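Local coordinates for magnesium and cobalt efflux protein CorC (Neisseria meningitidis, PDB 2PLI) that probably takes part in magnesium and cobalt transport, the piece in this model being its transporter-associated domain, which binds zinc in the crystal, at residues Asp10-Val15 with Ala24-Glu29; Gly48-Gln53 with Val65-Leu70. All blocks are in the same frame, centred on the assembly; numbering follows the deposited sequence.

Both contacts are buried and both belong to the one transporter-associated domain, on opposite sides of its centre, with their own centres about 13 Å apart. Contact 1 joins edge strand 12-14 to the turn that leads into helix 28-35; contact 2 lays helix 47-55 against the other edge strand, 64-67, of the same antiparallel sheet. Their chemistry differs with place: contact 2 is purely aliphatic and is touched by no other chain of the assembly, whereas contact 1 mixes a threonine, an asparagine and an isoleucine and lies among zinc ligands at the subunit interfaces. The two meet where Ala24 O lies 2.9 Å from Gly48 N, a probable hydrogen bond, and where Ile28 packs on Leu50.

Contact 1 (Asp10-Val15 with Ala24-Glu29); sequences DNIHAV and AATEIE. With ZN (zinc ion), chain S; ZN (zinc ion), chain G; ZN (zinc ion), chain U.
Thr26 is the hub here, its side chain turned toward Asn11 and Ile12 and crossing each at about a right angle. Its hydroxyl comes up against the root of the asparagine, with OG1 3.3 Å from Asn11 CB. That is packing; the hydroxyl's hydrogen bond is to the backbone oxygen of His23, the last residue of strand 19-23. The methyl group does the rest of the work: CG2 stands 4.0 Å from Asn11 ND2 and 4.1 Å from Ile12 CG1. With OG1 set beside the backbone N (chi1 -57°), CG2 falls anti to that N and reaches the isoleucine. Ile12 continues onto Ile31 and Phe34 of helix 28-35, so this small patch merges with the core under that helix.

The flanking residues hold metal. Asp10 OD1 is a close zinc ligand at 2.1 Å, OD2 a longer one at 2.7 Å. Asp10 OD2 also lies in the His13 ring plane and accepts a nearly straight 2.8 Å hydrogen bond from ND1, which meets it from above the carboxylate plane. His13 NE2 binds a second zinc ion, joined by two waters; Glu27, the N-cap residue, binds a third through OE2 at 2.0 Å. The Asp10 and Glu27 ions are shared with neighbouring subunits: the start of strand 12-14 packs on the loop entering helix 28-35 beside intersubunit zinc sites.

Contact 2 (Gly48-Gln53 with Val65-Leu70); sequences GGLVIQ and VLIGGL
Val51 of helix 47-55 meets both Val65 and Ile67 of edge strand 64-67, and Leu50 adds to the contact with Ile67, in a helix-on-sheet packing of this alpha+beta domain. The short axes pass 9.6 Å apart at 110°, so the helix runs across the strand. Val51 uses both branches. Its CG1, anti to the backbone N (chi1 168°), meets Val65 CG1 at 4.0 Å, the two side chains slanting past each other. CG2 faces Ile67, whose side chain lies at about a right angle to that of Val51. Val65 and Ile67 both point toward the helix, while Leu66 between them packs on Gln71 of the adjoining strand.

Around these four, Val51 also rests on Leu82 and Leu85 of strand 82-89, Leu50 on Tyr39, and Ile67 on Phe72 of strand 70-77, which makes the contact part of a continuous apolar core. Just past Ile67 the chain folds back through Gly68 and Gly69 in a type II' turn, closed by Leu70 N to Ile67 O at 3.2 Å and Ile67 N to Leu70 O at 2.9 Å. The end of Ile67 bridges two helix residues: its CD1 methyl sits 4.2 Å from Leu50 CD2 and equally 4.2 Å from Val51 CG2.

Contact 1 (Asp10-Val15 with Ala24-Glu29)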
# COMPACT_ATOMS: atom_id res chain seq x y z
N ASP A 10 -1.30 7.93 2.91
CA ASP A 10 -1.30 7.31 1.58
C ASP A 10 -0.07 7.78 0.79
O ASP A 10 0.08 9.00 0.59
CB ASP A 10 -2.53 7.79 0.77
CG ASP A 10 -3.88 7.48 1.41
OD1 ASP A 10 -3.94 6.83 2.46
OD2 ASP A 10 -4.91 7.94 0.85
N ASN A 11 0.74 6.87 0.24
CA ASN A 11 1.79 7.36 -0.66
C ASN A 11 1.17 7.83 -1.97
O ASN A 11 1.73 8.65 -2.64
CB ASN A 11 2.91 6.37 -0.91
CG ASN A 11 2.47 5.01 -1.28
OD1 ASN A 11 1.35 4.77 -1.76
ND2 ASN A 11 3.39 4.02 -1.04
N ILE A 12 0.01 7.26 -2.32
CA ILE A 12 -0.76 7.68 -3.49
C ILE A 12 -2.12 8.09 -2.98
O ILE A 12 -2.93 7.21 -2.66
CB ILE A 12 -0.93 6.55 -4.55
CG1 ILE A 12 0.41 5.97 -5.00
CG2 ILE A 12 -1.72 7.05 -5.77
CD1 ILE A 12 0.31 4.77 -5.93
N HIS A 13 -2.35 9.39 -2.86
CA HIS A 13 -3.51 9.91 -2.14
C HIS A 13 -4.49 10.53 -3.09
O HIS A 13 -4.14 11.46 -3.78
CB HIS A 13 -3.06 10.97 -1.18
CG HIS A 13 -4.16 11.52 -0.36
ND1 HIS A 13 -4.96 10.71 0.43
CD2 HIS A 13 -4.61 12.78 -0.21
CE1 HIS A 13 -5.88 11.47 1.00
NE2 HIS A 13 -5.68 12.72 0.63
N ALA A 14 -5.70 10.02 -3.14
CA ALA A 14 -6.68 10.62 -4.03
C ALA A 14 -7.20 11.90 -3.38
O ALA A 14 -7.89 11.81 -2.37
CB ALA A 14 -7.83 9.66 -4.30
N VAL A 15 -6.93 13.04 -3.99
CA VAL A 15 -7.43 14.30 -3.50
C VAL A 15 -8.87 14.52 -3.94
O VAL A 15 -9.63 15.30 -3.32
CB VAL A 15 -6.53 15.48 -3.90
CG1 VAL A 15 -5.12 15.30 -3.32
CG2 VAL A 15 -6.45 15.64 -5.38
N ALA A 24 7.02 11.13 -4.06
CA ALA A 24 8.00 10.74 -5.07
C ALA A 24 8.73 9.42 -4.81
O ALA A 24 9.24 8.80 -5.76
CB ALA A 24 9.02 11.86 -5.27
N ALA A 25 8.84 9.07 -3.55
CA ALA A 25 9.54 7.86 -3.15
C ALA A 25 8.73 6.57 -3.36
O ALA A 25 9.27 5.45 -3.20
CB ALA A 25 9.99 8.01 -1.72
N THR A 26 7.49 6.71 -3.84
CA THR A 26 6.61 5.56 -4.12
C THR A 26 7.28 4.65 -5.19
O THR A 26 7.76 5.13 -6.20
CB THR A 26 5.24 5.98 -4.62
OG1 THR A 26 4.63 6.85 -3.67
CG2 THR A 26 4.37 4.75 -4.85
N GLU A 27 7.35 3.37 -4.90
CA GLU A 27 8.01 2.44 -5.79
C GLU A 27 7.21 2.25 -7.05
O GLU A 27 5.96 2.17 -7.03
CB GLU A 27 8.27 1.12 -5.03
CG GLU A 27 9.28 1.34 -3.92
CD GLU A 27 9.31 0.25 -2.86
OE1 GLU A 27 9.44 -0.94 -3.17
OE2 GLU A 27 9.22 0.53 -1.61
N ILE A 28 8.00 2.16 -8.14
CA ILE A 28 7.34 2.05 -9.44
C ILE A 28 6.37 0.88 -9.49
O ILE A 28 5.29 1.01 -10.06
CB ILE A 28 8.41 1.96 -10.58
CG1 ILE A 28 9.17 3.28 -10.70
CG2 ILE A 28 7.72 1.61 -11.91
CD1 ILE A 28 10.33 3.22 -11.75
N GLU A 29 6.69 -0.25 -8.84
CA GLU A 29 5.77 -1.38 -8.85
C GLU A 29 4.46 -1.09 -8.16
O GLU A 29 3.42 -1.58 -8.56
CB GLU A 29 6.40 -2.61 -8.21
CG GLU A 29 7.66 -3.05 -8.89
CD GLU A 29 8.92 -2.47 -8.32
OE1 GLU A 29 8.92 -1.41 -7.67
OE2 GLU A 29 9.96 -3.11 -8.52
ZN ZN S . -5.95 6.50 2.86
ZN ZN G . -6.58 14.39 1.36
ZN ZN U . 9.10 -0.87 -0.23
O HOH W 1 -6.07 14.17 3.34
O HOH W 2 -6.01 15.92 0.11

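Contact 2 (Gly48-Gln53 with Val65-Leu70)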
# COMPACT_ATOMS: atom_id res chain seq x y z
N GLY A 48 9.41 9.24 -8.61
CA GLY A 48 10.24 10.45 -8.72
C GLY A 48 11.43 10.21 -9.64
O GLY A 48 11.78 11.05 -10.48
N GLY A 49 12.09 9.06 -9.47
CA GLY A 49 13.17 8.66 -10.35
C GLY A 49 12.77 8.56 -11.80
O GLY A 49 13.54 8.97 -12.70
N LEU A 50 11.59 8.01 -12.05
CA LEU A 50 11.09 7.89 -13.39
C LEU A 50 10.78 9.25 -14.02
O LEU A 50 11.10 9.49 -15.19
CB LEU A 50 9.86 6.98 -13.39
CG LEU A 50 9.40 6.50 -14.74
CD1 LEU A 50 10.37 5.51 -15.38
CD2 LEU A 50 8.07 5.83 -14.59
N VAL A 51 10.17 10.14 -13.25
CA VAL A 51 9.95 11.52 -13.72
C VAL A 51 11.25 12.19 -14.07
O VAL A 51 11.36 12.84 -15.09
CB VAL A 51 9.16 12.30 -12.70
CG1 VAL A 51 9.17 13.76 -13.02
CG2 VAL A 51 7.69 11.74 -12.67
N ILE A 52 12.25 12.07 -13.22
CA ILE A 52 13.56 12.69 -13.47
C ILE A 52 14.17 12.09 -14.75
O ILE A 52 14.76 12.83 -15.56
CB ILE A 52 14.46 12.52 -12.24
CG1 ILE A 52 13.99 13.39 -11.06
CG2 ILE A 52 15.90 12.87 -12.56
CD1 ILE A 52 14.67 13.08 -9.74
N GLN A 53 14.06 10.78 -14.92
CA GLN A 53 14.53 10.10 -16.16
C GLN A 53 13.88 10.68 -17.40
O GLN A 53 14.56 10.98 -18.37
CB GLN A 53 14.32 8.59 -16.09
CG GLN A 53 14.49 7.79 -17.43
CD GLN A 53 13.87 6.39 -17.33
OE1 GLN A 53 14.23 5.61 -16.44
NE2 GLN A 53 12.86 6.11 -18.17
N VAL A 65 5.23 16.15 -17.00
CA VAL A 65 5.61 15.11 -17.93
C VAL A 65 4.50 14.09 -18.12
O VAL A 65 3.85 13.67 -17.16
CB VAL A 65 7.00 14.49 -17.54
CG1 VAL A 65 6.89 13.77 -16.26
CG2 VAL A 65 7.54 13.63 -18.66
N LEU A 66 4.26 13.72 -19.37
CA LEU A 66 3.34 12.63 -19.70
C LEU A 66 4.10 11.32 -19.82
O LEU A 66 5.05 11.21 -20.61
CB LEU A 66 2.62 12.89 -21.04
CG LEU A 66 1.82 14.18 -21.20
CD1 LEU A 66 0.75 14.01 -22.29
CD2 LEU A 66 1.21 14.63 -19.90
N ILE A 67 3.69 10.31 -19.06
CA ILE A 67 4.31 9.00 -19.15
C ILE A 67 3.18 7.99 -19.25
O ILE A 67 2.38 7.83 -18.34
CB ILE A 67 5.17 8.64 -17.92
CG1 ILE A 67 6.00 9.85 -17.44
CG2 ILE A 67 6.02 7.40 -18.23
CD1 ILE A 67 6.81 9.57 -16.14
N GLY A 68 3.11 7.31 -20.39
CA GLY A 68 1.97 6.45 -20.61
C GLY A 68 0.73 7.32 -20.57
O GLY A 68 0.71 8.43 -21.16
N GLY A 69 -0.29 6.86 -19.89
CA GLY A 69 -1.56 7.58 -19.90
C GLY A 69 -1.75 8.48 -18.70
O GLY A 69 -2.88 8.85 -18.39
N LEU A 70 -0.65 8.82 -18.03
CA LEU A 70 -0.70 9.66 -16.83
C LEU A 70 0.15 10.92 -17.03
O LEU A 70 1.25 10.85 -17.58
CB LEU A 70 -0.17 8.93 -15.60
CG LEU A 70 -0.96 7.73 -15.09
CD1 LEU A 70 -0.28 7.17 -13.83
CD2 LEU A 70 -2.42 8.08 -14.83